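PDB 5YH1: member of s1p family of ribosomal proteins, which probably acts as an exonuclease on nucleic acids, its DHH domain, the part crystallised here, holding a manganese ion. Local coordinates for residues R273-I276 with E277-L281; K246-E250 with E251-K255; E294-Y297 with P298-E302. All blocks are in the same frame, centred on the assembly; numbering follows the deposited sequence.

Interaction 1 of 3, residues R273-I276 with E277-L281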
ATOM      1  N   ARG A 273     -12.782  12.815   4.898  1.00 27.52           N
ATOM      2  CA  ARG A 273     -14.184  13.255   4.821  1.00 29.08           C
ATOM      3  C   ARG A 273     -14.999  12.592   5.929  1.00 28.15           C
ATOM      4  O   ARG A 273     -14.914  11.381   6.124  1.00 28.44           O
ATOM      5  CB  ARG A 273     -14.794  12.930   3.453  1.00 29.96           C
ATOM      6  CG  ARG A 273     -16.259  13.300   3.324  1.00 31.47           C
ATOM      7  CD  ARG A 273     -16.776  13.213   1.890  1.00 34.51           C
ATOM      8  NE  ARG A 273     -15.980  14.026   0.965  1.00 37.69           N
ATOM      9  CZ  ARG A 273     -14.989  13.571   0.189  1.00 43.34           C
ATOM     10  NH1 ARG A 273     -14.641  12.278   0.184  1.00 45.08           N
ATOM     11  NH2 ARG A 273     -14.324  14.416  -0.602  1.00 43.88           N
ATOM     12  N   GLY A 274     -15.780  13.403   6.638  1.00 26.80           N
ATOM     13  CA  GLY A 274     -16.564  12.964   7.782  1.00 26.09           C
ATOM     14  C   GLY A 274     -15.873  13.284   9.087  1.00 25.53           C
ATOM     15  O   GLY A 274     -16.506  13.261  10.146  1.00 26.52           O
ATOM     16  N   ILE A 275     -14.572  13.574   9.010  1.00 24.85           N
ATOM     17  CA  ILE A 275     -13.767  13.912  10.183  1.00 23.99           C
ATOM     18  C   ILE A 275     -13.188  15.326  10.065  1.00 24.16           C
ATOM     19  O   ILE A 275     -13.346  16.136  10.975  1.00 23.50           O
ATOM     20  CB  ILE A 275     -12.616  12.907  10.394  1.00 23.95           C
ATOM     21  CG1 ILE A 275     -13.147  11.467  10.304  1.00 24.49           C
ATOM     22  CG2 ILE A 275     -11.944  13.139  11.743  1.00 23.54           C
ATOM     23  CD1 ILE A 275     -12.087  10.395  10.451  1.00 24.88           C
ATOM     24  N   ILE A 276     -12.505  15.608   8.961  1.00 24.30           N
ATOM     25  CA  ILE A 276     -11.817  16.891   8.786  1.00 25.47           C
ATOM     26  C   ILE A 276     -12.770  18.099   8.931  1.00 25.96           C
ATOM     27  O   ILE A 276     -12.403  19.103   9.536  1.00 26.07           O
ATOM     28  CB  ILE A 276     -11.028  16.930   7.446  1.00 25.45           C
ATOM     29  CG1 ILE A 276     -10.135  18.169   7.351  1.00 25.81           C
ATOM     30  CG2 ILE A 276     -11.957  16.883   6.243  1.00 25.75           C
ATOM     31  CD1 ILE A 276      -9.000  18.194   8.341  1.00 26.70           C
ATOM     32  N   GLU A 277     -13.988  17.988   8.401  1.00 27.58           N
ATOM     33  CA  GLU A 277     -14.975  19.068   8.486  1.00 29.22           C
ATOM     34  C   GLU A 277     -15.343  19.397   9.935  1.00 30.00           C
ATOM     35  O   GLU A 277     -15.627  20.558  10.259  1.00 28.06           O
ATOM     36  CB  GLU A 277     -16.268  18.724   7.738  1.00 30.40           C
ATOM     37  CG  GLU A 277     -16.106  18.446   6.253  1.00 32.02           C
ATOM     38  CD  GLU A 277     -15.836  16.981   5.935  1.00 32.50           C
ATOM     39  OE1 GLU A 277     -15.576  16.185   6.860  1.00 31.31           O
ATOM     40  OE2 GLU A 277     -15.868  16.628   4.743  1.00 34.38           O
ATOM     41  N   GLU A 278     -15.361  18.370  10.784  1.00 29.59           N
ATOM     42  CA  GLU A 278     -15.692  18.532  12.193  1.00 29.90           C
ATOM     43  C   GLU A 278     -14.556  19.214  12.923  1.00 29.19           C
ATOM     44  O   GLU A 278     -14.778  20.115  13.737  1.00 30.74           O
ATOM     45  CB  GLU A 278     -15.973  17.178  12.850  1.00 31.46           C
ATOM     46  CG  GLU A 278     -17.079  16.357  12.197  1.00 32.62           C
ATOM     47  CD  GLU A 278     -18.440  17.014  12.275  1.00 34.01           C
ATOM     48  OE1 GLU A 278     -18.597  18.038  12.967  1.00 36.14           O
ATOM     49  OE2 GLU A 278     -19.372  16.494  11.640  1.00 37.09           O
ATOM     50  N   ILE A 279     -13.336  18.796  12.622  1.00 27.61           N
ATOM     51  CA  ILE A 279     -12.157  19.393  13.229  1.00 27.51           C
ATOM     52  C   ILE A 279     -12.028  20.870  12.823  1.00 27.37           C
ATOM     53  O   ILE A 279     -11.654  21.709  13.644  1.00 27.52           O
ATOM     54  CB  ILE A 279     -10.895  18.604  12.856  1.00 27.68           C
ATOM     55  CG1 ILE A 279     -10.968  17.192  13.457  1.00 28.93           C
ATOM     56  CG2 ILE A 279      -9.635  19.313  13.345  1.00 27.50           C
ATOM     57  CD1 ILE A 279      -9.977  16.221  12.845  1.00 29.39           C
ATOM     58  N   LEU A 280     -12.365  21.180  11.570  1.00 26.35           N
ATOM     59  CA  LEU A 280     -12.259  22.544  11.044  1.00 26.66           C
ATOM     60  C   LEU A 280     -13.423  23.464  11.437  1.00 28.07           C
ATOM     61  O   LEU A 280     -13.411  24.654  11.089  1.00 28.15           O
ATOM     62  CB  LEU A 280     -12.166  22.510   9.517  1.00 25.73           C
ATOM     63  CG  LEU A 280     -10.851  22.019   8.937  1.00 25.28           C
ATOM     64  CD1 LEU A 280     -11.001  21.908   7.433  1.00 25.29           C
ATOM     65  CD2 LEU A 280      -9.685  22.928   9.312  1.00 24.75           C
ATOM     66  N   LEU A 281     -14.421  22.901  12.125  1.00 29.02           N
ATOM     67  CA  LEU A 281     -15.585  23.620  12.634  1.00 30.29           C
ATOM     68  C   LEU A 281     -16.424  24.212  11.507  1.00 31.55           C
ATOM     69  O   LEU A 281     -16.748  25.387  11.541  1.00 30.18           O
ATOM     70  CB  LEU A 281     -15.175  24.713  13.639  1.00 30.98           C
ATOM     71  CG  LEU A 281     -16.291  25.240  14.568  1.00 31.35           C
ATOM     72  CD1 LEU A 281     -16.511  24.294  15.726  1.00 30.98           C
ATOM     73  CD2 LEU A 281     -15.974  26.625  15.112  1.00 32.94           C
TER
HETATM   74  O   HOH W   1     -19.043  14.041  10.804  1.00 35.97           O
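E277 reaches back along the chain to G274, and its side chain is the one to follow. CB lies against the carbonyl carbon of I276. CG sits beside its own backbone N (chi1 -60°), and a bend at the next bond (chi2 90°) swings the carboxylate back over the entry to the helix, where E277 CD passes I276 CG2 at 3.9 Å. OE1 then takes the amide of G274, G274 N to E277 OE1 2.8 Å, on the syn side of the carboxylate and slightly out of its plane. E277 OE2 rests against the aliphatic part of R273, 3.6 Å from R273 CG. The guanidinium is too far off and too tilted to bond to that oxygen, so only opposite charges lie near each other; R273 is instead paired with D271 and E76.

G274, at phi 99°, has a backbone that a side chain would crowd against the preceding carbonyl. Its O accepts from a water that also donates to E278 OE2, at 2.6 Å from that oxygen, and is hydrogen-bonded to Y154 OH of the second subunit. E278 OE1 is hydrogen-bonded to the T283 hydroxyl. Behind this polar edge, I275 CG2 runs alongside I279 CD1 at 3.8 Å, and I276 CG1 pairs with L280 CD1 in the same way. I276, I279 and L280 all press on I260 of helix 250-267, while I276 and L280 also meet helix 66-86.

The backbone bonds I279 N to I275 O (3.1 Å) and L280 N to I276 O carry the single turn. L281 leaves it with positive phi, the Schellman ending of a short helix buried between longer ones in this DHH domain, with the L280 side chain about 10 Å from that of the manganese ligand D67.

Interaction 2 of 3, residues K246-E250 with E251-K255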
ATOM      1  N   LYS A 246     -15.995  33.207  16.372  1.00 37.01           N
ATOM      2  CA  LYS A 246     -16.561  31.870  16.584  1.00 37.68           C
ATOM      3  C   LYS A 246     -16.047  31.175  17.845  1.00 36.28           C
ATOM      4  O   LYS A 246     -16.323  30.000  18.040  1.00 37.51           O
ATOM      5  CB  LYS A 246     -16.308  30.971  15.364  1.00 37.65           C
ATOM      6  CG  LYS A 246     -16.979  31.481  14.102  1.00 38.15           C
ATOM      7  CD  LYS A 246     -17.056  30.434  13.001  1.00 38.09           C
ATOM      8  CE  LYS A 246     -17.374  31.101  11.669  1.00 37.43           C
ATOM      9  NZ  LYS A 246     -17.749  30.150  10.590  1.00 37.43           N
ATOM     10  N   GLY A 247     -15.297  31.886  18.683  1.00 35.89           N
ATOM     11  CA  GLY A 247     -14.846  31.358  19.967  1.00 34.37           C
ATOM     12  C   GLY A 247     -13.519  30.634  19.909  1.00 35.18           C
ATOM     13  O   GLY A 247     -13.144  29.947  20.855  1.00 34.05           O
ATOM     14  N   LEU A 248     -12.797  30.777  18.800  1.00 34.54           N
ATOM     15  CA  LEU A 248     -11.494  30.136  18.658  1.00 34.03           C
ATOM     16  C   LEU A 248     -10.387  31.144  18.911  1.00 34.03           C
ATOM     17  O   LEU A 248     -10.174  32.055  18.113  1.00 35.45           O
ATOM     18  CB  LEU A 248     -11.337  29.554  17.252  1.00 34.17           C
ATOM     19  CG  LEU A 248     -12.329  28.466  16.849  1.00 35.04           C
ATOM     20  CD1 LEU A 248     -12.179  28.152  15.367  1.00 35.50           C
ATOM     21  CD2 LEU A 248     -12.126  27.217  17.691  1.00 35.23           C
ATOM     22  N   ASP A 249      -9.674  30.986  20.011  1.00 34.88           N
ATOM     23  CA  ASP A 249      -8.510  31.830  20.261  1.00 36.29           C
ATOM     24  C   ASP A 249      -7.281  31.185  19.623  1.00 36.00           C
ATOM     25  O   ASP A 249      -7.383  30.155  18.952  1.00 34.87           O
ATOM     26  CB  ASP A 249      -8.326  32.109  21.764  1.00 37.28           C
ATOM     27  CG  ASP A 249      -7.957  30.876  22.561  1.00 39.35           C
ATOM     28  OD1 ASP A 249      -7.331  29.950  22.011  1.00 38.89           O
ATOM     29  OD2 ASP A 249      -8.284  30.847  23.763  1.00 42.13           O
ATOM     30  N   GLU A 250      -6.120  31.778  19.855  1.00 35.61           N
ATOM     31  CA  GLU A 250      -4.902  31.369  19.168  1.00 37.70           C
ATOM     32  C   GLU A 250      -4.422  29.983  19.617  1.00 36.87           C
ATOM     33  O   GLU A 250      -3.830  29.241  18.827  1.00 33.08           O
ATOM     34  CB  GLU A 250      -3.806  32.417  19.353  1.00 39.81           C
ATOM     35  CG  GLU A 250      -4.365  33.844  19.457  1.00 44.20           C
ATOM     36  CD  GLU A 250      -3.605  34.849  18.643  1.00 44.83           C
ATOM     37  OE1 GLU A 250      -2.457  34.567  18.258  1.00 50.18           O
ATOM     38  OE2 GLU A 250      -4.169  35.928  18.392  1.00 45.51           O
ATOM     39  N   GLU A 251      -4.698  29.632  20.872  1.00 36.41           N
ATOM     40  CA  GLU A 251      -4.319  28.322  21.384  1.00 37.40           C
ATOM     41  C   GLU A 251      -5.247  27.250  20.848  1.00 33.38           C
ATOM     42  O   GLU A 251      -4.795  26.155  20.556  1.00 33.59           O
ATOM     43  CB  GLU A 251      -4.277  28.306  22.915  1.00 41.83           C
ATOM     44  CG  GLU A 251      -3.210  29.229  23.517  1.00 47.13           C
ATOM     45  CD  GLU A 251      -1.834  29.070  22.867  1.00 52.27           C
ATOM     46  OE1 GLU A 251      -1.331  27.925  22.783  1.00 56.48           O
ATOM     47  OE2 GLU A 251      -1.253  30.093  22.431  1.00 57.81           O
ATOM     48  N   ASP A 252      -6.533  27.568  20.704  1.00 30.49           N
ATOM     49  CA  ASP A 252      -7.484  26.670  20.059  1.00 29.58           C
ATOM     50  C   ASP A 252      -7.014  26.339  18.639  1.00 28.98           C
ATOM     51  O   ASP A 252      -7.039  25.180  18.221  1.00 28.27           O
ATOM     52  CB  ASP A 252      -8.872  27.301  19.968  1.00 30.51           C
ATOM     53  CG  ASP A 252      -9.519  27.533  21.330  1.00 32.74           C
ATOM     54  OD1 ASP A 252      -9.283  26.742  22.264  1.00 33.85           O
ATOM     55  OD2 ASP A 252     -10.293  28.508  21.449  1.00 33.31           O
ATOM     56  N   LEU A 253      -6.601  27.370  17.905  1.00 27.35           N
ATOM     57  CA  LEU A 253      -6.178  27.211  16.520  1.00 28.23           C
ATOM     58  C   LEU A 253      -4.960  26.308  16.433  1.00 28.05           C
ATOM     59  O   LEU A 253      -4.900  25.453  15.566  1.00 27.52           O
ATOM     60  CB  LEU A 253      -5.896  28.573  15.872  1.00 27.26           C
ATOM     61  CG  LEU A 253      -7.155  29.434  15.702  1.00 27.06           C
ATOM     62  CD1 LEU A 253      -6.820  30.890  15.433  1.00 27.35           C
ATOM     63  CD2 LEU A 253      -8.056  28.881  14.606  1.00 27.64           C
ATOM     64  N   LYS A 254      -3.999  26.502  17.332  1.00 29.46           N
ATOM     65  CA  LYS A 254      -2.809  25.653  17.382  1.00 30.81           C
ATOM     66  C   LYS A 254      -3.126  24.179  17.645  1.00 29.89           C
ATOM     67  O   LYS A 254      -2.508  23.297  17.048  1.00 27.53           O
ATOM     68  CB  LYS A 254      -1.833  26.163  18.432  1.00 33.67           C
ATOM     69  CG  LYS A 254      -1.069  27.380  17.949  1.00 39.00           C
ATOM     70  CD  LYS A 254      -0.143  27.929  19.017  1.00 42.82           C
ATOM     71  CE  LYS A 254       0.819  28.942  18.421  1.00 46.76           C
ATOM     72  NZ  LYS A 254       1.199  29.977  19.425  1.00 49.32           N
ATOM     73  N   LYS A 255      -4.080  23.932  18.541  1.00 28.27           N
ATOM     74  CA  LYS A 255      -4.516  22.579  18.864  1.00 28.94           C
ATOM     75  C   LYS A 255      -5.161  21.936  17.649  1.00 27.53           C
ATOM     76  O   LYS A 255      -4.880  20.777  17.341  1.00 24.88           O
ATOM     77  CB  LYS A 255      -5.540  22.585  20.003  1.00 29.46           C
ATOM     78  CG  LYS A 255      -5.013  22.917  21.393  1.00 31.00           C
ATOM     79  CD  LYS A 255      -6.194  22.894  22.358  1.00 33.16           C
ATOM     80  CE  LYS A 255      -5.795  22.771  23.813  1.00 36.25           C
ATOM     81  NZ  LYS A 255      -4.851  23.847  24.191  1.00 38.36           N
TER
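D249 leads the chain into helix 250-267; its O accepts L253 N at 3.1 Å, and K254 N bonds to E250 O one residue on. The D249 carboxylate folds back over this first turn. CG stands between the backbone N and carbonyl carbon (chi1 67°), which brings D249 OD1 to D252 N at 2.8 Å, nearly straight at 168°; E251 N adds a weak second bond to the same oxygen. D252 replies with OD2, which accepts D249 N at 2.9 Å on its anti side, well out of the carboxylate plane. The two reciprocal bonds make a capping box. They also stack the two carboxylates almost parallel, with D249 OD1 only 3.3 Å from D252 OD2, a closeness of like charge that the amide donors and the helix N-terminus probably ease. An alanine at D249 is likely to leave the amides of D252 and E251 without their acceptor and the first turn prone to fray. Just upstream, G247 with positive phi closes helix 234-245 in a Schellman motif. L248 lays CD2 across D252 CB at 4.0 Å, while L253 sends its side chain among A243, L240 and I224 of the flanking helices.

Interaction 3 of 3, residues E294-Y297 with P298-E302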
ATOM      1  N   GLU A 294     -10.660  17.824  21.852  1.00 34.80           N
ATOM      2  CA  GLU A 294     -10.322  17.602  23.268  1.00 35.93           C
ATOM      3  C   GLU A 294      -9.938  16.159  23.546  1.00 34.28           C
ATOM      4  O   GLU A 294      -9.183  15.888  24.474  1.00 36.29           O
ATOM      5  CB  GLU A 294     -11.477  18.020  24.192  1.00 40.22           C
ATOM      6  CG  GLU A 294     -11.799  19.510  24.144  1.00 44.17           C
ATOM      7  CD  GLU A 294     -13.058  19.888  24.928  1.00 49.21           C
ATOM      8  OE1 GLU A 294     -13.667  19.010  25.587  1.00 51.74           O
ATOM      9  OE2 GLU A 294     -13.445  21.079  24.878  1.00 52.97           O
ATOM     10  N   GLY A 295     -10.455  15.228  22.754  1.00 32.25           N
ATOM     11  CA  GLY A 295     -10.031  13.839  22.855  1.00 32.26           C
ATOM     12  C   GLY A 295      -8.638  13.599  22.289  1.00 32.91           C
ATOM     13  O   GLY A 295      -7.839  12.863  22.873  1.00 34.53           O
ATOM     14  N   ILE A 296      -8.340  14.226  21.150  1.00 30.99           N
ATOM     15  CA  ILE A 296      -7.130  13.905  20.393  1.00 29.02           C
ATOM     16  C   ILE A 296      -5.934  14.746  20.833  1.00 28.29           C
ATOM     17  O   ILE A 296      -4.826  14.223  20.964  1.00 27.45           O
ATOM     18  CB  ILE A 296      -7.372  14.045  18.862  1.00 28.90           C
ATOM     19  CG1 ILE A 296      -8.436  13.037  18.406  1.00 27.87           C
ATOM     20  CG2 ILE A 296      -6.078  13.849  18.080  1.00 27.44           C
ATOM     21  CD1 ILE A 296      -9.036  13.327  17.048  1.00 28.14           C
ATOM     22  N   TYR A 297      -6.137  16.041  21.070  1.00 29.13           N
ATOM     23  CA  TYR A 297      -4.994  16.924  21.324  1.00 28.31           C
ATOM     24  C   TYR A 297      -4.078  16.493  22.486  1.00 28.20           C
ATOM     25  O   TYR A 297      -2.865  16.513  22.332  1.00 28.32           O
ATOM     26  CB  TYR A 297      -5.403  18.403  21.477  1.00 28.50           C
ATOM     27  CG  TYR A 297      -4.180  19.230  21.746  1.00 28.86           C
ATOM     28  CD1 TYR A 297      -3.308  19.570  20.714  1.00 28.89           C
ATOM     29  CD2 TYR A 297      -3.830  19.584  23.047  1.00 28.52           C
ATOM     30  CE1 TYR A 297      -2.148  20.281  20.969  1.00 29.40           C
ATOM     31  CE2 TYR A 297      -2.677  20.299  23.309  1.00 28.62           C
ATOM     32  CZ  TYR A 297      -1.844  20.649  22.273  1.00 29.34           C
ATOM     33  OH  TYR A 297      -0.701  21.355  22.547  1.00 30.96           O
ATOM     34  N   PRO A 298      -4.646  16.091  23.648  1.00 29.65           N
ATOM     35  CA  PRO A 298      -3.777  15.624  24.755  1.00 30.40           C
ATOM     36  C   PRO A 298      -2.869  14.450  24.361  1.00 29.80           C
ATOM     37  O   PRO A 298      -1.706  14.386  24.736  1.00 31.09           O
ATOM     38  CB  PRO A 298      -4.782  15.185  25.833  1.00 30.37           C
ATOM     39  CG  PRO A 298      -6.014  15.988  25.547  1.00 30.25           C
ATOM     40  CD  PRO A 298      -6.068  16.104  24.041  1.00 29.59           C
ATOM     41  N   GLU A 299      -3.421  13.543  23.586  1.00 29.86           N
ATOM     42  CA  GLU A 299      -2.691  12.400  23.050  1.00 31.88           C
ATOM     43  C   GLU A 299      -1.552  12.875  22.152  1.00 30.09           C
ATOM     44  O   GLU A 299      -0.430  12.400  22.265  1.00 29.27           O
ATOM     45  CB  GLU A 299      -3.712  11.520  22.319  1.00 34.34           C
ATOM     46  CG  GLU A 299      -3.227  10.453  21.367  1.00 37.96           C
ATOM     47  CD  GLU A 299      -4.407   9.765  20.688  1.00 40.58           C
ATOM     48  OE1 GLU A 299      -5.514   9.702  21.296  1.00 38.85           O
ATOM     49  OE2 GLU A 299      -4.242   9.314  19.535  1.00 44.02           O
ATOM     50  N   VAL A 300      -1.830  13.854  21.296  1.00 29.83           N
ATOM     51  CA  VAL A 300      -0.801  14.424  20.422  1.00 29.45           C
ATOM     52  C   VAL A 300       0.297  15.106  21.230  1.00 29.92           C
ATOM     53  O   VAL A 300       1.485  14.921  20.962  1.00 28.63           O
ATOM     54  CB  VAL A 300      -1.401  15.447  19.431  1.00 29.36           C
ATOM     55  CG1 VAL A 300      -0.310  16.065  18.566  1.00 29.77           C
ATOM     56  CG2 VAL A 300      -2.453  14.780  18.562  1.00 30.03           C
ATOM     57  N   LYS A 301      -0.112  15.896  22.218  1.00 30.30           N
ATOM     58  CA  LYS A 301       0.826  16.604  23.064  1.00 30.99           C
ATOM     59  C   LYS A 301       1.718  15.643  23.821  1.00 29.77           C
ATOM     60  O   LYS A 301       2.915  15.882  23.961  1.00 28.85           O
ATOM     61  CB  LYS A 301       0.072  17.494  24.057  1.00 33.74           C
ATOM     62  CG  LYS A 301       0.969  18.253  25.012  1.00 37.21           C
ATOM     63  CD  LYS A 301       0.142  19.023  26.029  1.00 42.93           C
ATOM     64  CE  LYS A 301       0.995  20.061  26.738  1.00 46.47           C
ATOM     65  NZ  LYS A 301       0.395  20.479  28.031  1.00 50.42           N
ATOM     66  N   GLU A 302       1.133  14.570  24.338  1.00 29.60           N
ATOM     67  CA  GLU A 302       1.904  13.598  25.098  1.00 32.11           C
ATOM     68  C   GLU A 302       2.932  12.881  24.218  1.00 29.69           C
ATOM     69  O   GLU A 302       4.068  12.670  24.644  1.00 28.01           O
ATOM     70  CB  GLU A 302       0.987  12.579  25.776  1.00 36.39           C
ATOM     71  CG  GLU A 302       1.719  11.651  26.737  1.00 41.84           C
ATOM     72  CD  GLU A 302       0.791  10.651  27.398  1.00 48.17           C
ATOM     73  OE1 GLU A 302       0.025   9.968  26.682  1.00 54.53           O
ATOM     74  OE2 GLU A 302       0.825  10.544  28.639  1.00 56.01           O
TER
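Y297 and P298 meet inside one helix, 286-311, which is kinked at P298, whose N has no hydrogen to give to the turn before. Regular bonding resumes beyond it: V300 N reaches I296 O at 3.0 Å and K301 N reaches Y297 O at 2.8 Å. P298 CD takes the place of an amide hydrogen, 3.2 Å from E294 O. The same P298 CD lies 3.5 Å from Y297 CB. The tyrosine ring, with CG anti to the backbone N (chi1 179°), lies beside the next turn, where the Y297 and K301 side chains run obliquely to each other, with Y297 CE2 4.0 Å from K301 CB. The lysine chain runs on extended, its CD also near CE2. On the buried side, I296 and V300 touch through their CG2 methyls at 3.8 Å. E299 extends its carboxylate away from the turn to R150 of the second subunit in a salt bridge, and a glycerol, probably from the crystallisation liquor, also bonds to OE2. The turn is thus held between two neighbours: helix 250-267 receives I296 on E263, Y297 on K255 and V300 on H262, while the second subunit meets I296 and E299 through R150 and P146.

In the fold
From the N terminus, interaction 2 comes first, at the turn from helix 234-245 into helix 250-267; interaction 1 follows where the chain enters and leaves the short helix 276-279, and interaction 3 lies within helix 286-311. Each is local and closes before the next opens, so none nests or crosses. In space they gather on one side of the chain's centre, with centres about 15 to 16 Å apart. L281 touches L248, joining interaction 1 to interaction 2, and Y297 packs on K255, bringing interaction 3 against interaction 2. Helix 250-267 is common ground for all three, while 273-281 and 294-302 both also face the second subunit.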